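Side-chain contact in uncharacterized protein (Helicobacter pylori, PDB 4O5J), which probably serves as the sialic acid-binding adhesin SabA, an outer membrane protein whose extracellular domain mediates attachment to sialylated carbohydrates: residues 240-245 with 313-318. Numbering follows the deposited sequence.
Sequences YAVFNN and AEQYKY
At the start of helix 241-268, the amide of Q315, from the short helix 313-320, meets the backbone N-H groups of the first turn. Its chain leaves with CG anti to the carbonyl carbon and runs on extended, which carries the carboxamide up to the other helix. There OE1 accepts the backbone N-H of V242 at 2.9 Å from N to OE1. The donor sits nearly in line with the C=O bond (165°), although the N-H itself is bent away from the straight path (137°). The amide's other end works through water: NE2 donates to a molecule 3.0 Å away, which also accepts the N-H of A241, so the amide holds V242 directly and A241 through the water. V242 closes in beside the oxygen, its CB 3.3 Å from Q315 OE1 and 3.9 Å from Q315 CB. At the N-cap residue Y240, ring atom CD1 lies 3.9 Å from Q315 NE2, so the amide meets the ring at its edge, the two planes 68° apart. The same ring packs against W216, and its OH is hydrogen-bonded to S233 OG. First-turn N-H groups, lacking i-4 carbonyl partners, here take up an amide oxygen and a water, a side-chain-to-backbone contact at a helix N-terminus that ties together the starts of helices 241-268 and 313-320.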
ATOM      1  N   TYR A 240       8.188  -3.502 -17.657  1.00 35.37           N
ATOM      2  CA  TYR A 240       6.740  -3.206 -17.621  1.00 33.28           C
ATOM      3  C   TYR A 240       6.311  -2.631 -16.300  1.00 41.85           C
ATOM      4  O   TYR A 240       6.669  -3.175 -15.217  1.00 38.96           O
ATOM      5  CB  TYR A 240       5.949  -4.442 -17.941  1.00 27.75           C
ATOM      6  CG  TYR A 240       6.185  -4.946 -19.352  1.00 34.62           C
ATOM      7  CD1 TYR A 240       5.416  -4.475 -20.438  1.00 31.56           C
ATOM      8  CD2 TYR A 240       7.175  -5.878 -19.622  1.00 28.64           C
ATOM      9  CE1 TYR A 240       5.638  -4.942 -21.707  1.00 30.16           C
ATOM     10  CE2 TYR A 240       7.421  -6.325 -20.899  1.00 33.93           C
ATOM     11  CZ  TYR A 240       6.648  -5.866 -21.936  1.00 35.23           C
ATOM     12  OH  TYR A 240       6.904  -6.332 -23.214  1.00 31.79           O
ATOM     13  N   ALA A 241       5.564  -1.522 -16.345  1.00 38.19           N
ATOM     14  CA  ALA A 241       5.154  -0.815 -15.144  1.00 37.38           C
ATOM     15  C   ALA A 241       4.275  -1.694 -14.239  1.00 39.30           C
ATOM     16  O   ALA A 241       4.287  -1.549 -13.012  1.00 41.59           O
ATOM     17  CB  ALA A 241       4.427   0.535 -15.504  1.00 34.15           C
ATOM     18  N   VAL A 242       3.480  -2.570 -14.836  1.00 35.60           N
ATOM     19  CA  VAL A 242       2.588  -3.405 -14.046  1.00 36.48           C
ATOM     20  C   VAL A 242       3.449  -4.273 -13.124  1.00 38.91           C
ATOM     21  O   VAL A 242       3.146  -4.402 -11.943  1.00 38.19           O
ATOM     22  CB  VAL A 242       1.655  -4.270 -14.894  1.00 33.74           C
ATOM     23  CG1 VAL A 242       2.420  -5.269 -15.742  1.00 30.60           C
ATOM     24  CG2 VAL A 242       0.639  -4.979 -13.990  1.00 30.78           C
ATOM     25  N   PHE A 243       4.541  -4.824 -13.653  1.00 36.21           N
ATOM     26  CA  PHE A 243       5.454  -5.608 -12.856  1.00 33.23           C
ATOM     27  C   PHE A 243       6.183  -4.752 -11.809  1.00 37.03           C
ATOM     28  O   PHE A 243       6.157  -5.075 -10.598  1.00 35.33           O
ATOM     29  CB  PHE A 243       6.454  -6.334 -13.704  1.00 33.92           C
ATOM     30  CG  PHE A 243       7.458  -7.161 -12.875  1.00 36.67           C
ATOM     31  CD1 PHE A 243       7.109  -8.406 -12.363  1.00 35.71           C
ATOM     32  CD2 PHE A 243       8.727  -6.640 -12.560  1.00 32.41           C
ATOM     33  CE1 PHE A 243       8.025  -9.126 -11.582  1.00 32.51           C
ATOM     34  CE2 PHE A 243       9.612  -7.329 -11.819  1.00 33.27           C
ATOM     35  CZ  PHE A 243       9.275  -8.587 -11.327  1.00 34.80           C
ATOM     36  N   ASN A 244       6.844  -3.687 -12.240  1.00 32.56           N
ATOM     37  CA  ASN A 244       7.599  -2.865 -11.343  1.00 34.12           C
ATOM     38  C   ASN A 244       6.741  -2.291 -10.221  1.00 34.17           C
ATOM     39  O   ASN A 244       7.148  -2.302  -9.056  1.00 40.15           O
ATOM     40  CB  ASN A 244       8.282  -1.740 -12.100  1.00 34.01           C
ATOM     41  CG  ASN A 244       9.279  -2.263 -13.121  1.00 42.80           C
ATOM     42  OD1 ASN A 244       9.822  -3.370 -12.952  1.00 42.29           O
ATOM     43  ND2 ASN A 244       9.487  -1.530 -14.188  1.00 38.03           N
ATOM     44  N   ASN A 245       5.573  -1.750 -10.570  1.00 36.59           N
ATOM     45  CA  ASN A 245       4.741  -1.118  -9.580  1.00 36.02           C
ATOM     46  C   ASN A 245       4.275  -2.163  -8.515  1.00 39.66           C
ATOM     47  O   ASN A 245       4.293  -1.887  -7.328  1.00 31.76           O
ATOM     48  CB  ASN A 245       3.539  -0.461 -10.218  1.00 29.17           C
ATOM     49  CG  ASN A 245       3.888   0.902 -10.812  1.00 37.94           C
ATOM     50  OD1 ASN A 245       5.059   1.249 -10.967  1.00 39.25           O
ATOM     51  ND2 ASN A 245       2.853   1.678 -11.136  1.00 43.26           N
ATOM     52  N   ALA A 313      -3.364   1.677 -18.128  1.00 34.42           N
ATOM     53  CA  ALA A 313      -4.717   1.155 -18.236  1.00 41.97           C
ATOM     54  C   ALA A 313      -4.781  -0.194 -18.930  1.00 42.84           C
ATOM     55  O   ALA A 313      -5.534  -1.057 -18.511  1.00 50.17           O
ATOM     56  CB  ALA A 313      -5.704   2.218 -18.952  1.00 34.99           C
ATOM     57  N   GLU A 314      -4.071  -0.361 -20.032  1.00 41.84           N
ATOM     58  CA  GLU A 314      -4.159  -1.585 -20.775  1.00 39.16           C
ATOM     59  C   GLU A 314      -3.481  -2.729 -19.998  1.00 39.58           C
ATOM     60  O   GLU A 314      -3.946  -3.868 -20.048  1.00 41.32           O
ATOM     61  CB  GLU A 314      -3.452  -1.406 -22.123  1.00 39.84           C
ATOM     62  CG  GLU A 314      -3.584  -2.640 -22.994  1.00 51.23           C
ATOM     63  CD  GLU A 314      -5.007  -2.930 -23.477  1.00 61.16           C
ATOM     64  OE1 GLU A 314      -5.786  -1.951 -23.615  1.00 65.51           O
ATOM     65  OE2 GLU A 314      -5.334  -4.120 -23.747  1.00 58.26           O
ATOM     66  N   GLN A 315      -2.383  -2.443 -19.321  1.00 38.00           N
ATOM     67  CA  GLN A 315      -1.717  -3.471 -18.496  1.00 37.82           C
ATOM     68  C   GLN A 315      -2.621  -3.855 -17.329  1.00 41.87           C
ATOM     69  O   GLN A 315      -2.727  -5.032 -16.993  1.00 42.67           O
ATOM     70  CB  GLN A 315      -0.362  -2.992 -17.992  1.00 29.83           C
ATOM     71  CG  GLN A 315       0.629  -2.836 -19.129  1.00 32.62           C
ATOM     72  CD  GLN A 315       1.934  -2.255 -18.623  1.00 37.20           C
ATOM     73  OE1 GLN A 315       2.204  -2.253 -17.431  1.00 38.03           O
ATOM     74  NE2 GLN A 315       2.774  -1.772 -19.549  1.00 33.19           N
ATOM     75  N   TYR A 316      -3.299  -2.889 -16.738  1.00 38.60           N
ATOM     76  CA  TYR A 316      -4.189  -3.164 -15.631  1.00 39.54           C
ATOM     77  C   TYR A 316      -5.333  -4.044 -16.136  1.00 43.44           C
ATOM     78  O   TYR A 316      -5.755  -4.990 -15.435  1.00 38.52           O
ATOM     79  CB  TYR A 316      -4.711  -1.854 -15.022  1.00 36.89           C
ATOM     80  CG  TYR A 316      -5.566  -2.051 -13.804  1.00 39.31           C
ATOM     81  CD1 TYR A 316      -4.990  -2.469 -12.600  1.00 39.10           C
ATOM     82  CD2 TYR A 316      -6.956  -1.877 -13.817  1.00 42.75           C
ATOM     83  CE1 TYR A 316      -5.740  -2.690 -11.463  1.00 40.33           C
ATOM     84  CE2 TYR A 316      -7.728  -2.108 -12.642  1.00 43.28           C
ATOM     85  CZ  TYR A 316      -7.104  -2.507 -11.482  1.00 44.83           C
ATOM     86  OH  TYR A 316      -7.819  -2.719 -10.317  1.00 53.95           O
ATOM     87  N   LYS A 317      -5.838  -3.740 -17.348  1.00 37.58           N
ATOM     88  CA  LYS A 317      -6.943  -4.532 -17.901  1.00 39.31           C
ATOM     89  C   LYS A 317      -6.521  -6.005 -18.024  1.00 39.57           C
ATOM     90  O   LYS A 317      -7.303  -6.897 -17.734  1.00 39.49           O
ATOM     91  CB  LYS A 317      -7.414  -3.958 -19.273  1.00 41.92           C
ATOM     92  CG  LYS A 317      -8.508  -4.725 -19.960  1.00 56.48           C
ATOM     93  CD  LYS A 317      -9.797  -4.842 -19.132  1.00 85.37           C
ATOM     94  CE  LYS A 317     -10.510  -3.503 -18.866  1.00 98.42           C
ATOM     95  NZ  LYS A 317     -11.647  -3.524 -17.853  1.00100.12           N
ATOM     96  N   TYR A 318      -5.300  -6.265 -18.492  1.00 37.75           N
ATOM     97  CA  TYR A 318      -4.783  -7.650 -18.619  1.00 35.05           C
ATOM     98  C   TYR A 318      -4.745  -8.303 -17.222  1.00 37.00           C
ATOM     99  O   TYR A 318      -5.213  -9.416 -17.046  1.00 39.99           O
ATOM    100  CB  TYR A 318      -3.384  -7.667 -19.200  1.00 31.17           C
ATOM    101  CG  TYR A 318      -3.309  -7.779 -20.667  1.00 35.27           C
ATOM    102  CD1 TYR A 318      -2.890  -8.978 -21.278  1.00 31.87           C
ATOM    103  CD2 TYR A 318      -3.669  -6.700 -21.525  1.00 37.17           C
ATOM    104  CE1 TYR A 318      -2.792  -9.090 -22.640  1.00 31.62           C
ATOM    105  CE2 TYR A 318      -3.558  -6.852 -22.925  1.00 37.46           C
ATOM    106  CZ  TYR A 318      -3.143  -8.026 -23.463  1.00 35.87           C
ATOM    107  OH  TYR A 318      -3.064  -8.198 -24.858  1.00 35.72           O
TER
HETATM  108  O   HOH W   1       5.148  -0.030 -18.917  1.00 36.78           O